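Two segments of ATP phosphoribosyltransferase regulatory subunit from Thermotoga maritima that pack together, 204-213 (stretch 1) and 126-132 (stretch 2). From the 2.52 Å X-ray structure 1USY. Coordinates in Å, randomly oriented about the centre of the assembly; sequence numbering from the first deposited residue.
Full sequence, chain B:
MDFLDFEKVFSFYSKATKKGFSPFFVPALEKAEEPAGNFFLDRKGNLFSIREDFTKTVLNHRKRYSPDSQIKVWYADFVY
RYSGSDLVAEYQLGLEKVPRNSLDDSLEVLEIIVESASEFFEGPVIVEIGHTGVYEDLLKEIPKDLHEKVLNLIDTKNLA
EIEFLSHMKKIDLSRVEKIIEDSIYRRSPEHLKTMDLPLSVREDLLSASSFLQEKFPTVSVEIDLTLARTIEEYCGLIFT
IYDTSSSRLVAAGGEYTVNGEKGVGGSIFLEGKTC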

# COMPACT_ATOMS: atom_id res chain seq x y z
N ASP B 204 20.30 42.65 14.08
CA ASP B 204 19.72 41.38 14.50
C ASP B 204 20.74 40.44 15.16
O ASP B 204 20.49 39.94 16.25
CB ASP B 204 19.05 40.70 13.32
CG ASP B 204 17.67 41.25 13.07
OD1 ASP B 204 17.04 40.87 12.07
OD2 ASP B 204 17.16 42.08 13.85
N LEU B 205 21.87 40.21 14.49
CA LEU B 205 22.93 39.40 15.09
C LEU B 205 23.41 39.99 16.46
O LEU B 205 23.53 39.27 17.43
CB LEU B 205 24.11 39.23 14.12
CG LEU B 205 23.81 38.29 12.95
CD1 LEU B 205 24.79 38.47 11.82
CD2 LEU B 205 23.85 36.86 13.43
N LEU B 206 23.61 41.32 16.51
CA LEU B 206 24.14 42.00 17.68
C LEU B 206 23.20 41.91 18.87
O LEU B 206 23.64 41.80 20.01
CB LEU B 206 24.37 43.48 17.37
CG LEU B 206 25.71 44.08 16.89
CD1 LEU B 206 25.60 45.63 16.81
CD2 LEU B 206 26.87 43.70 17.79
N SER B 207 21.91 41.97 18.60
CA SER B 207 20.94 41.98 19.69
C SER B 207 20.74 40.55 20.21
O SER B 207 20.55 40.34 21.42
CB SER B 207 19.63 42.64 19.23
OG SER B 207 18.54 42.20 20.03
N ALA B 208 20.79 39.58 19.30
CA ALA B 208 20.71 38.17 19.68
C ALA B 208 21.93 37.77 20.52
O ALA B 208 21.80 37.39 21.68
CB ALA B 208 20.54 37.26 18.42
N SER B 209 23.12 37.88 19.94
CA SER B 209 24.40 37.68 20.66
C SER B 209 24.39 38.29 22.07
O SER B 209 24.68 37.59 23.04
CB SER B 209 25.53 38.33 19.88
OG SER B 209 25.71 37.69 18.64
N SER B 210 24.04 39.57 22.15
CA SER B 210 23.97 40.30 23.42
C SER B 210 23.00 39.63 24.37
O SER B 210 23.35 39.26 25.50
CB SER B 210 23.48 41.72 23.20
OG SER B 210 24.58 42.60 23.04
N PHE B 211 21.80 39.51 23.91
CA PHE B 211 20.74 38.92 24.71
C PHE B 211 21.21 37.58 25.30
O PHE B 211 21.11 37.35 26.51
CB PHE B 211 19.49 38.69 23.87
CG PHE B 211 18.37 38.06 24.68
CD1 PHE B 211 18.18 36.68 24.63
CD2 PHE B 211 17.53 38.86 25.47
CE1 PHE B 211 17.15 36.09 25.37
CE2 PHE B 211 16.50 38.27 26.21
CZ PHE B 211 16.31 36.89 26.16
N LEU B 212 21.72 36.71 24.45
CA LEU B 212 22.17 35.37 24.89
C LEU B 212 23.39 35.46 25.85
O LEU B 212 23.43 34.80 26.89
CB LEU B 212 22.57 34.51 23.68
CG LEU B 212 21.38 34.11 22.80
CD1 LEU B 212 21.73 33.05 21.76
CD2 LEU B 212 20.20 33.53 23.60
N GLN B 213 24.36 36.27 25.48
CA GLN B 213 25.59 36.43 26.28
C GLN B 213 25.30 36.92 27.70
O GLN B 213 25.83 36.40 28.69
CB GLN B 213 26.54 37.42 25.62
CG GLN B 213 27.78 36.74 25.02
CD GLN B 213 28.64 37.69 24.20
OE1 GLN B 213 28.31 38.87 24.07
NE2 GLN B 213 29.74 37.23 23.62
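Stretch 2, residues 126-132: IVEIGHT

Stretch 2 lies along the helix of residues 204-213 as an extended strand, residues 126-131, running almost antiparallel to it: the two N-to-C directions differ by 164°, and the axes approach to 9.2 Å. Leu205 is accordingly in register with His131 (CA to CA 7.2 Å), and Leu212 with Val127 (CA to CA 8.6 Å). The strand's alternation places Val127, Ile129 and His131 with their CA-to-CB bonds toward the helix, while that of Glu128 points away.

Ile129 is the centre of the packing and covers the most surface. Its chi1 and chi2 are both m. Ile129 CG2 lies 3.5 Å from Leu205 CD2 and Ile129 CD1 3.8 Å from Leu212 CD1, while Ala208 CB sits close to both branches, 4.4 Å from Ile129 CD1 and 4.6 Å from Ile129 CG2. The CA-to-CB bond of Leu205 points sideways to the strand, but the end of its side chain comes nearer, and Leu205 CG also sits 4.2 Å from His131 CB. His131, with chi1 t, extends past Leu205 to Asp204, whose OD1 approaches the ring edge near its plane, 3.3 Å from His131 CE1. At the other end of the contact, Leu212 CD1 packs 3.5 Å from Val127 CG1. No hydrogen bond joins the two segments; most of the buried surface belongs to apolar residues, with the approach of Asp204 to His131 beside them.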

# COMPACT_ATOMS: atom_id res chain seq x y z
N ILE B 126 27.15 25.07 23.00
CA ILE B 126 27.45 26.14 22.05
C ILE B 126 26.17 26.52 21.29
O ILE B 126 25.50 25.67 20.73
CB ILE B 126 28.57 25.67 21.07
CG1 ILE B 126 29.88 25.43 21.79
CG2 ILE B 126 28.82 26.67 19.95
CD1 ILE B 126 30.94 24.59 20.97
N VAL B 127 25.82 27.80 21.32
CA VAL B 127 24.73 28.37 20.51
C VAL B 127 25.33 29.10 19.31
O VAL B 127 26.04 30.13 19.44
CB VAL B 127 23.86 29.37 21.32
CG1 VAL B 127 22.75 29.94 20.42
CG2 VAL B 127 23.26 28.67 22.59
N GLU B 128 25.10 28.55 18.13
CA GLU B 128 25.69 29.11 16.94
C GLU B 128 24.59 29.92 16.23
O GLU B 128 23.53 29.40 15.91
CB GLU B 128 26.26 27.98 16.09
CG GLU B 128 26.68 28.41 14.72
CD GLU B 128 27.09 27.28 13.82
OE1 GLU B 128 26.23 26.63 13.18
OE2 GLU B 128 28.30 27.03 13.75
N ILE B 129 24.82 31.20 16.03
CA ILE B 129 23.80 32.08 15.43
C ILE B 129 24.16 32.41 13.99
O ILE B 129 25.32 32.56 13.62
CB ILE B 129 23.65 33.41 16.20
CG1 ILE B 129 23.35 33.20 17.70
CG2 ILE B 129 22.59 34.31 15.52
CD1 ILE B 129 21.85 33.06 18.01
N GLY B 130 23.14 32.55 13.17
CA GLY B 130 23.33 32.82 11.77
C GLY B 130 22.23 33.76 11.33
O GLY B 130 21.31 34.08 12.09
N HIS B 131 22.32 34.20 10.09
CA HIS B 131 21.29 35.04 9.54
C HIS B 131 21.26 34.86 8.06
O HIS B 131 22.27 34.94 7.37
CB HIS B 131 21.57 36.49 9.86
CG HIS B 131 20.37 37.37 9.72
ND1 HIS B 131 19.69 37.84 10.81
CD2 HIS B 131 19.76 37.87 8.63
CE1 HIS B 131 18.71 38.63 10.40
NE2 HIS B 131 18.72 38.65 9.08
N THR B 132 20.06 34.64 7.59
CA THR B 132 19.83 34.24 6.23
C THR B 132 19.92 35.46 5.30
O THR B 132 20.09 35.31 4.09
CB THR B 132 18.46 33.60 6.24
OG1 THR B 132 18.36 32.61 5.22
CG2 THR B 132 17.39 34.58 5.93